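Local coordinates for protein hydroxyethylphosphonate dioxygenase (Streptomyces albus, PDB 6B9R) that probably uses molecular oxygen at a mononuclear iron centre to cleave the carbon-carbon bond of 2-hydroxyethylphosphonate, giving hydroxymethylphosphonate, at residues L20-A24 with D74-I78; R103-Y108 with L142-N146; M129-V133 with F192-A197; H149-Q153 with E211-D215. All coordinates share one frame; numbering follows the deposited sequence.

Contact 1. Residues L20-A24 with D74-I78; sequences LLRAA and DLLPI
L20 reaches from the helix surface to the bend of chain that runs through L75, L76 and P77. Its CB lies 4.1 Å from the carbonyl O of L75, at the near end of the approach. Beyond it, CG stands anti to the carbonyl carbon of L20 (chi1 -70°), a turn that lets the chain leave the helix toward the other segment. At the tip the work falls to CD1, which sits 3.5 Å from P77 N and equally close to the carbonyl C of L76; the ring carbon CD of P77 is 4.0 Å from the same methyl. A leucine suits this place because a slim branched end can lie on peptide atoms and against the ring carbon of a proline without needing a polar partner. The setting is the N-terminal group of helices: 10-27 carries L20, and 74-78 lies in the loop after helix 58-67. L75 in turn brings its CD2 to 3.7 Å from A24 CB, where the small alanine, one helical turn beyond L20, lets the methyl come close. L21 adds its CA at 3.9 Å from the same CD2, while its side chain also packs on F46 and Y49. A water donates to L20 O, at 2.8 Å, and to D74 O, tying the two backbones. R218 of the second subunit packs on L20, and its NE donates a hydrogen bond to L76 O.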
# COMPACT_ATOMS: atom_id res chain seq x y z
N LEU A 20 -17.14 7.81 3.79
CA LEU A 20 -16.70 6.43 3.95
C LEU A 20 -17.86 5.50 4.27
O LEU A 20 -17.83 4.32 3.89
CB LEU A 20 -15.67 6.31 5.07
CG LEU A 20 -14.33 6.94 4.73
CD1 LEU A 20 -13.43 6.86 5.94
CD2 LEU A 20 -13.68 6.26 3.50
N LEU A 21 -18.85 6.00 5.00
CA LEU A 21 -20.01 5.17 5.31
C LEU A 21 -20.83 4.88 4.07
O LEU A 21 -21.28 3.74 3.87
CB LEU A 21 -20.86 5.85 6.37
CG LEU A 21 -22.14 5.08 6.71
CD1 LEU A 21 -21.79 3.68 7.19
CD2 LEU A 21 -22.95 5.84 7.75
N ARG A 22 -21.07 5.90 3.24
CA ARG A 22 -21.77 5.66 1.98
C ARG A 22 -20.96 4.73 1.08
O ARG A 22 -21.51 3.82 0.44
CB ARG A 22 -22.05 6.99 1.26
CG ARG A 22 -22.54 6.81 -0.19
CD ARG A 22 -23.90 6.11 -0.25
NE ARG A 22 -24.99 7.03 0.07
CZ ARG A 22 -26.25 6.66 0.26
NH1 ARG A 22 -26.60 5.38 0.17
NH2 ARG A 22 -27.17 7.58 0.54
N ALA A 23 -19.65 4.93 1.03
CA ALA A 23 -18.82 4.07 0.19
C ALA A 23 -18.89 2.62 0.66
O ALA A 23 -18.93 1.69 -0.16
CB ALA A 23 -17.37 4.57 0.18
N ALA A 24 -18.89 2.39 1.97
CA ALA A 24 -18.94 1.03 2.48
C ALA A 24 -20.26 0.37 2.11
O ALA A 24 -20.30 -0.81 1.72
CB ALA A 24 -18.76 1.01 4.00
N ASP A 74 -12.11 0.67 8.59
CA ASP A 74 -12.57 0.99 7.24
C ASP A 74 -13.54 2.15 7.21
O ASP A 74 -13.82 2.67 6.12
CB ASP A 74 -13.20 -0.25 6.61
CG ASP A 74 -12.27 -1.45 6.63
OD1 ASP A 74 -11.04 -1.24 6.51
OD2 ASP A 74 -12.76 -2.59 6.78
N LEU A 75 -14.07 2.58 8.35
CA LEU A 75 -15.04 3.66 8.40
C LEU A 75 -14.46 4.93 8.99
O LEU A 75 -15.18 5.93 9.12
CB LEU A 75 -16.28 3.24 9.19
CG LEU A 75 -17.15 2.13 8.57
CD1 LEU A 75 -18.25 1.72 9.54
CD2 LEU A 75 -17.76 2.56 7.24
N LEU A 76 -13.17 4.92 9.37
CA LEU A 76 -12.53 6.07 9.98
C LEU A 76 -11.66 6.80 8.97
O LEU A 76 -10.81 6.16 8.32
CB LEU A 76 -11.69 5.65 11.17
CG LEU A 76 -12.49 5.19 12.40
CD1 LEU A 76 -11.54 4.63 13.40
CD2 LEU A 76 -13.26 6.35 12.99
N PRO A 77 -11.83 8.10 8.82
CA PRO A 77 -10.87 8.90 8.06
C PRO A 77 -9.63 9.14 8.91
O PRO A 77 -9.57 8.78 10.09
CB PRO A 77 -11.64 10.20 7.81
CG PRO A 77 -12.52 10.33 9.03
CD PRO A 77 -12.95 8.91 9.35
N ILE A 78 -8.63 9.77 8.31
CA ILE A 78 -7.51 10.28 9.07
C ILE A 78 -7.69 11.78 9.24
O ILE A 78 -8.58 12.39 8.65
CB ILE A 78 -6.15 9.92 8.44
CG1 ILE A 78 -5.94 10.61 7.09
CG2 ILE A 78 -5.99 8.41 8.31
CD1 ILE A 78 -4.44 10.67 6.69
O HOH W 1 -15.66 2.60 3.50

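Contact 2. Residues R103-Y108 with L142-N146; sequences RGGGPY and LVEWN. With 2HE ((2-hydroxyethyl)phosphonic acid), chain F.
Y108 swings its ring under E144 because its CG lies anti to the backbone N (chi1 -160°), while E144 bends at chi2 (-72°) and so folds its carboxylate back toward G104. The CB of E144 then rests over one face of the tyrosine ring, 4.0 Å from the centroid, a CH-pi contact. At the far end of the ring the hydroxyl accepts the backbone N-H of E144 (N to OH 3.0 Å) in an almost straight bond of 170°. S191 OG is a further partner of that hydroxyl. A phenylalanine at Y108 would probably keep the CH-pi contact but leave the N-H of E144 without its acceptor and S191 OG with one partner fewer. R103 runs alongside E144 in the opposite sense, extended from CG to NE, and presents its guanidinium edge-on: NH1 bonds to E144 O (3.0 Å), approaching from above the carbonyl plane, while NH2 gives a straighter bond to O1 of the phosphonate (2.8 Å). N146 ND2 grips the same O1, also at 2.8 Å, so arginine and amide both hold this probably negative oxygen. G104 CA comes within 3.2 Å of E144 OE2, where a CB would collide. R103 to G106 form a type I' turn, the tight hairpin between strands 99-103 and 106-113 at the edge of a seven-stranded sheet, and 142-146 lies across it on the way from strand 123-129 to strand 152-158.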
# COMPACT_ATOMS: atom_id res chain seq x y z
N ARG A 103 20.19 5.75 30.69
CA ARG A 103 20.55 4.37 30.41
C ARG A 103 21.86 4.08 31.10
O ARG A 103 22.79 4.89 31.05
CB ARG A 103 20.69 4.10 28.91
CG ARG A 103 19.42 4.25 28.08
CD ARG A 103 19.72 3.89 26.64
NE ARG A 103 18.60 4.13 25.74
CZ ARG A 103 18.64 3.87 24.43
NH1 ARG A 103 19.75 3.36 23.90
NH2 ARG A 103 17.58 4.11 23.66
N GLY A 104 21.95 2.91 31.71
CA GLY A 104 23.18 2.56 32.40
C GLY A 104 23.53 3.49 33.54
O GLY A 104 24.71 3.73 33.80
N GLY A 105 22.52 4.04 34.23
CA GLY A 105 22.75 4.81 35.44
C GLY A 105 22.85 6.31 35.28
O GLY A 105 22.97 7.01 36.30
N GLY A 106 22.80 6.83 34.06
CA GLY A 106 22.90 8.26 33.85
C GLY A 106 22.17 8.69 32.60
O GLY A 106 21.82 7.87 31.75
N PRO A 107 21.90 9.99 32.47
CA PRO A 107 21.28 10.51 31.24
C PRO A 107 22.06 10.06 30.02
O PRO A 107 23.29 10.10 29.99
CB PRO A 107 21.34 12.03 31.43
CG PRO A 107 21.41 12.23 32.92
CD PRO A 107 22.20 11.06 33.44
N TYR A 108 21.34 9.62 29.00
CA TYR A 108 21.96 9.06 27.81
C TYR A 108 21.57 9.80 26.54
O TYR A 108 22.44 10.08 25.70
CB TYR A 108 21.59 7.56 27.68
CG TYR A 108 22.53 6.78 26.78
CD1 TYR A 108 23.68 6.18 27.30
CD2 TYR A 108 22.28 6.67 25.42
CE1 TYR A 108 24.54 5.48 26.47
CE2 TYR A 108 23.14 5.97 24.59
CZ TYR A 108 24.27 5.38 25.12
OH TYR A 108 25.13 4.68 24.29
N LEU A 142 30.21 1.50 28.21
CA LEU A 142 29.42 2.72 28.35
C LEU A 142 28.33 2.83 27.30
O LEU A 142 27.46 3.70 27.43
CB LEU A 142 30.33 3.95 28.28
CG LEU A 142 31.33 4.11 29.42
CD1 LEU A 142 32.27 5.29 29.14
CD2 LEU A 142 30.61 4.29 30.76
N VAL A 143 28.35 1.99 26.27
CA VAL A 143 27.36 2.07 25.19
C VAL A 143 26.11 1.32 25.62
O VAL A 143 26.18 0.15 26.03
CB VAL A 143 27.94 1.48 23.89
CG1 VAL A 143 26.89 1.50 22.80
CG2 VAL A 143 29.19 2.25 23.48
N GLU A 144 24.97 1.98 25.54
CA GLU A 144 23.70 1.38 25.90
C GLU A 144 22.88 1.25 24.62
O GLU A 144 22.49 2.26 24.03
CB GLU A 144 22.97 2.20 26.96
CG GLU A 144 23.66 2.20 28.30
CD GLU A 144 23.54 0.86 29.04
OE1 GLU A 144 22.75 -0.01 28.63
OE2 GLU A 144 24.24 0.69 30.06
N TRP A 145 22.65 0.02 24.20
CA TRP A 145 22.02 -0.28 22.93
C TRP A 145 20.51 -0.28 23.08
O TRP A 145 19.98 -0.56 24.15
CB TRP A 145 22.46 -1.65 22.42
CG TRP A 145 23.92 -1.76 22.17
CD1 TRP A 145 24.91 -1.87 23.09
CD2 TRP A 145 24.55 -1.79 20.89
NE1 TRP A 145 26.14 -1.96 22.46
CE2 TRP A 145 25.93 -1.91 21.11
CE3 TRP A 145 24.07 -1.72 19.58
CZ2 TRP A 145 26.84 -1.97 20.06
CZ3 TRP A 145 24.98 -1.77 18.54
CH2 TRP A 145 26.34 -1.90 18.79
N ASN A 146 19.82 0.03 21.99
CA ASN A 146 18.39 -0.20 21.96
C ASN A 146 18.13 -1.62 21.44
O ASN A 146 19.05 -2.38 21.15
CB ASN A 146 17.66 0.88 21.13
CG ASN A 146 17.95 0.80 19.63
OD1 ASN A 146 18.31 -0.24 19.09
ND2 ASN A 146 17.76 1.93 18.95
O3 2HE F . 16.36 4.72 18.71
P 2HE F . 16.97 5.25 19.95
O1 2HE F . 17.57 4.04 20.84
O2 2HE F . 15.89 6.08 20.83
CA 2HE F . 18.30 6.34 19.41
CB 2HE F . 17.80 7.09 18.18
O4 2HE F . 17.84 6.26 17.01

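Contact 3. Residues M129-V133 with F192-A197; sequences MLRVV and FTARSA. With 2HE ((2-hydroxyethyl)phosphonic acid), chain F.
M129 lays its side chain over the start of the 192-197 segment, with CG 3.6 Å from F192 CB. Bends at chi2 and chi3 carry the sulfur and methyl round F192, CE lying 3.7 Å from the same CB. SD stands obliquely to the ring, 5.5 Å from its centroid, a loose Met-aromatic contact that suits a flexible, polarisable thioether. The aromatic end of F192 leads away into the active site, where its edge faces the substrate: CE1 is 3.4 Å from O4 of 2-hydroxyethylphosphonate. M129 CB also meets the single methyl of the small A194. Further along, V132 CG2 touches A197 CB (4.0 Å), and V133 turns CG2 to within 3.4 Å of T193 OG1. That hydroxyl has its polar partner in Y164, so the valine can meet it as plain packing. Outward from these side chains the two backbones run parallel and are joined by a single bridge at V132 and A194. A194 N donates to R131 O (2.8 Å, 176°), and A194 O accepts from V133 N (2.9 Å), both bonds close to linear. Nearer F192, a water donates to F192 O and accepts from R131 N. The guanidinium of R131 leaves this contact and bonds to R103 O. Strand 190-194 is an outer strand of a three-stranded sheet, beside 161-167, and the bridge fastens it to the chain leaving strand 123-129 of a seven-stranded sheet, where M129 still pairs with A201.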
# COMPACT_ATOMS: atom_id res chain seq x y z
N MET A 129 23.50 13.40 22.00
CA MET A 129 24.23 12.34 22.68
C MET A 129 24.73 12.86 24.01
O MET A 129 25.53 13.81 24.05
CB MET A 129 25.39 11.86 21.81
CG MET A 129 24.99 10.89 20.71
SD MET A 129 24.02 11.65 19.39
CE MET A 129 22.36 11.05 19.77
N LEU A 130 24.26 12.27 25.11
CA LEU A 130 24.68 12.69 26.44
C LEU A 130 25.74 11.78 27.04
O LEU A 130 26.27 12.11 28.11
CB LEU A 130 23.47 12.75 27.39
CG LEU A 130 22.26 13.55 26.91
CD1 LEU A 130 21.12 13.45 27.93
CD2 LEU A 130 22.65 15.00 26.63
N ARG A 131 26.05 10.66 26.41
CA ARG A 131 27.07 9.73 26.90
C ARG A 131 28.35 9.96 26.10
O ARG A 131 28.33 9.89 24.87
CB ARG A 131 26.60 8.28 26.77
CG ARG A 131 27.59 7.24 27.27
CD ARG A 131 27.92 7.40 28.75
NE ARG A 131 26.73 7.43 29.61
CZ ARG A 131 26.06 6.36 30.01
NH1 ARG A 131 26.44 5.15 29.64
NH2 ARG A 131 24.99 6.50 30.79
N VAL A 132 29.44 10.22 26.81
CA VAL A 132 30.73 10.53 26.20
C VAL A 132 31.65 9.33 26.35
O VAL A 132 31.81 8.80 27.46
CB VAL A 132 31.36 11.78 26.86
CG1 VAL A 132 32.80 11.94 26.41
CG2 VAL A 132 30.55 13.02 26.52
N VAL A 133 32.26 8.90 25.24
CA VAL A 133 33.18 7.78 25.26
C VAL A 133 34.58 8.28 24.92
O VAL A 133 34.78 9.35 24.35
CB VAL A 133 32.77 6.66 24.28
CG1 VAL A 133 31.43 6.04 24.70
CG2 VAL A 133 32.74 7.20 22.85
N PHE A 192 24.19 5.55 19.93
CA PHE A 192 24.99 6.73 19.61
C PHE A 192 25.65 7.26 20.88
O PHE A 192 25.02 7.30 21.94
CB PHE A 192 24.16 7.87 19.01
CG PHE A 192 23.31 7.47 17.86
CD1 PHE A 192 22.03 6.97 18.07
CD2 PHE A 192 23.77 7.61 16.56
CE1 PHE A 192 21.21 6.61 17.00
CE2 PHE A 192 22.96 7.26 15.47
CZ PHE A 192 21.68 6.75 15.70
N THR A 193 26.92 7.66 20.76
CA THR A 193 27.64 8.34 21.83
C THR A 193 28.37 9.54 21.25
O THR A 193 28.46 9.71 20.03
CB THR A 193 28.66 7.41 22.51
OG1 THR A 193 29.65 7.02 21.54
CG2 THR A 193 27.99 6.15 23.06
N ALA A 194 28.92 10.38 22.13
CA ALA A 194 29.76 11.51 21.73
C ALA A 194 31.21 11.17 22.01
O ALA A 194 31.54 10.66 23.08
CB ALA A 194 29.37 12.79 22.47
N ARG A 195 32.09 11.47 21.05
CA ARG A 195 33.53 11.30 21.26
C ARG A 195 34.13 12.41 22.11
O ARG A 195 35.29 12.29 22.52
CB ARG A 195 34.27 11.23 19.92
CG ARG A 195 34.04 9.94 19.16
CD ARG A 195 35.02 9.76 18.01
NE ARG A 195 35.01 10.88 17.07
CZ ARG A 195 34.05 11.09 16.16
NH1 ARG A 195 34.14 12.13 15.34
NH2 ARG A 195 33.00 10.28 16.09
N SER A 196 33.39 13.48 22.36
CA SER A 196 33.93 14.60 23.10
C SER A 196 32.81 15.26 23.88
O SER A 196 31.65 15.27 23.45
CB SER A 196 34.61 15.62 22.17
OG SER A 196 34.87 16.84 22.85
N ALA A 197 33.16 15.82 25.03
CA ALA A 197 32.23 16.63 25.80
C ALA A 197 32.32 18.11 25.45
O ALA A 197 31.62 18.92 26.07
CB ALA A 197 32.47 16.44 27.30
O3 2HE F . 16.36 4.72 18.71
P 2HE F . 16.97 5.25 19.95
O1 2HE F . 17.57 4.04 20.84
O2 2HE F . 15.89 6.08 20.83
CA 2HE F . 18.30 6.34 19.41
CB 2HE F . 17.80 7.09 18.18
O4 2HE F . 17.84 6.26 17.01
O HOH W 2 24.60 9.21 24.01

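Contact 4. Residues H149-Q153 with E211-D215; sequences HLLYQ and ELTGD. With FE (Fe (III) ion), chain E; 2HE ((2-hydroxyethyl)phosphonic acid), chain F.
The backbones of L151 and T213 come no nearer than 8.3 Å between CA atoms, so side chains alone span the gap. One segment is a turn that straightens into strand 152-158 at Y152; the other is a loop that passes through G214, the N-cap of helix 215-223. At G214 a positive phi (80°) and psi of -140° would jam a CB against the preceding carbonyl O. T213 offers its methyl rather than its hydroxyl, which bonds to G210 O: CG2 lies 3.8 Å from L150 CD2 and 4.0 Å from L151 CD2, touching both leucines. L212 pushes CD1 against Y152, 3.6 Å from OH, which is brought there with the tyrosine CG anti to its carbonyl carbon (chi1 -65°). An alanine at Y152 would probably leave L212 CD1 facing a gap, its aromatic support removed. On the far side of the same strand start lies the iron. H149 NE2 binds it at 2.3 Å and Q153 OE1 at 2.1 Å, while a weak bond from H149 ND1 to L151 O helps to fix the imidazole's rotation. Q153 also donates from NE2 to substrate O4 (3.1 Å), so one amide serves metal and ligand. H190 completes the protein ligands, and O3 and O4 of the substrate chelate the metal beside a water: a variant, with glutamine for the carboxylate, of the two-histidine, one-carboxylate facial triad of cupin-type iron oxygenases.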
# COMPACT_ATOMS: atom_id res chain seq x y z
N HIS A 149 13.89 -1.07 16.32
CA HIS A 149 12.51 -0.62 16.26
C HIS A 149 12.00 -0.79 14.83
O HIS A 149 12.78 -0.85 13.87
CB HIS A 149 12.38 0.83 16.74
CG HIS A 149 13.37 1.77 16.11
ND1 HIS A 149 13.39 2.03 14.76
CD2 HIS A 149 14.36 2.52 16.66
CE1 HIS A 149 14.36 2.89 14.49
NE2 HIS A 149 14.95 3.21 15.63
N LEU A 150 10.67 -0.86 14.70
CA LEU A 150 10.08 -1.20 13.41
C LEU A 150 10.43 -0.17 12.35
O LEU A 150 10.69 -0.53 11.19
CB LEU A 150 8.56 -1.34 13.53
CG LEU A 150 7.84 -1.55 12.19
CD1 LEU A 150 8.41 -2.74 11.40
CD2 LEU A 150 6.34 -1.68 12.36
N LEU A 151 10.44 1.11 12.70
CA LEU A 151 10.57 2.14 11.68
C LEU A 151 11.96 2.14 11.06
O LEU A 151 12.96 1.91 11.74
CB LEU A 151 10.26 3.52 12.27
CG LEU A 151 8.79 3.73 12.68
CD1 LEU A 151 8.49 5.22 12.92
CD2 LEU A 151 7.88 3.17 11.60
N TYR A 152 12.00 2.36 9.75
CA TYR A 152 13.26 2.65 9.07
C TYR A 152 13.89 3.90 9.68
O TYR A 152 13.19 4.78 10.19
CB TYR A 152 13.02 2.88 7.58
CG TYR A 152 12.52 1.66 6.85
CD1 TYR A 152 11.17 1.30 6.89
CD2 TYR A 152 13.39 0.87 6.10
CE1 TYR A 152 10.72 0.17 6.22
CE2 TYR A 152 12.94 -0.25 5.42
CZ TYR A 152 11.61 -0.59 5.48
OH TYR A 152 11.19 -1.70 4.80
N GLN A 153 15.21 4.01 9.62
CA GLN A 153 15.82 5.24 10.11
C GLN A 153 16.79 5.83 9.10
O GLN A 153 17.63 5.13 8.54
CB GLN A 153 16.55 5.02 11.44
CG GLN A 153 16.90 6.33 12.12
CD GLN A 153 17.31 6.12 13.56
OE1 GLN A 153 16.63 5.45 14.31
NE2 GLN A 153 18.44 6.70 13.95
N GLU A 211 5.32 1.34 3.56
CA GLU A 211 4.34 0.31 3.22
C GLU A 211 4.24 -0.77 4.28
O GLU A 211 3.16 -1.33 4.47
CB GLU A 211 4.69 -0.30 1.87
CG GLU A 211 4.45 0.65 0.67
CD GLU A 211 4.29 -0.07 -0.69
OE1 GLU A 211 3.42 -0.97 -0.83
OE2 GLU A 211 5.02 0.31 -1.63
N LEU A 212 5.34 -1.08 4.99
CA LEU A 212 5.28 -2.06 6.08
C LEU A 212 4.26 -1.68 7.14
O LEU A 212 3.63 -2.56 7.75
CB LEU A 212 6.66 -2.20 6.75
CG LEU A 212 7.61 -3.30 6.29
CD1 LEU A 212 8.89 -3.24 7.14
CD2 LEU A 212 6.96 -4.66 6.38
N THR A 213 4.11 -0.39 7.42
CA THR A 213 3.18 0.04 8.45
C THR A 213 1.81 0.32 7.84
O THR A 213 1.64 0.42 6.62
CB THR A 213 3.73 1.28 9.17
OG1 THR A 213 4.09 2.27 8.20
CG2 THR A 213 4.97 0.90 9.98
N GLY A 214 0.80 0.45 8.69
CA GLY A 214 -0.53 0.63 8.15
C GLY A 214 -1.16 -0.67 7.68
O GLY A 214 -1.00 -1.70 8.35
N ASP A 215 -1.87 -0.64 6.54
CA ASP A 215 -2.75 -1.74 6.16
C ASP A 215 -2.01 -3.08 6.13
O ASP A 215 -2.56 -4.11 6.54
CB ASP A 215 -3.39 -1.49 4.79
CG ASP A 215 -4.39 -0.33 4.80
OD1 ASP A 215 -4.91 0.05 5.86
OD2 ASP A 215 -4.66 0.20 3.70
FE FE E . 16.65 4.59 16.26
O3 2HE F . 16.36 4.72 18.71
P 2HE F . 16.97 5.25 19.95
O1 2HE F . 17.57 4.04 20.84
O2 2HE F . 15.89 6.08 20.83
CA 2HE F . 18.30 6.34 19.41
CB 2HE F . 17.80 7.09 18.18
O4 2HE F . 17.84 6.26 17.01
O HOH W 3 15.21 6.69 16.40

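Overall arrangement
From the N terminus, contact 1 comes first and closes by residue 78, tying helix 10-27 to the link after helix 58-67. It stands in series with the rest, about 27 Å from contact 2 between nearest atoms, though only about 6 Å from contact 4. Contact 2 opens at the 103-106 hairpin; contact 3 starts at 129 before contact 2 closes at 146, so the two cross, and they touch. Contact 4 begins at 149, just after contact 2, and crosses contact 3, which closes at 197 before contact 4 does at 215. Contacts 2, 3 and 4 thus bind loops and sheets round one substrate, which K29 of the second subunit also reaches.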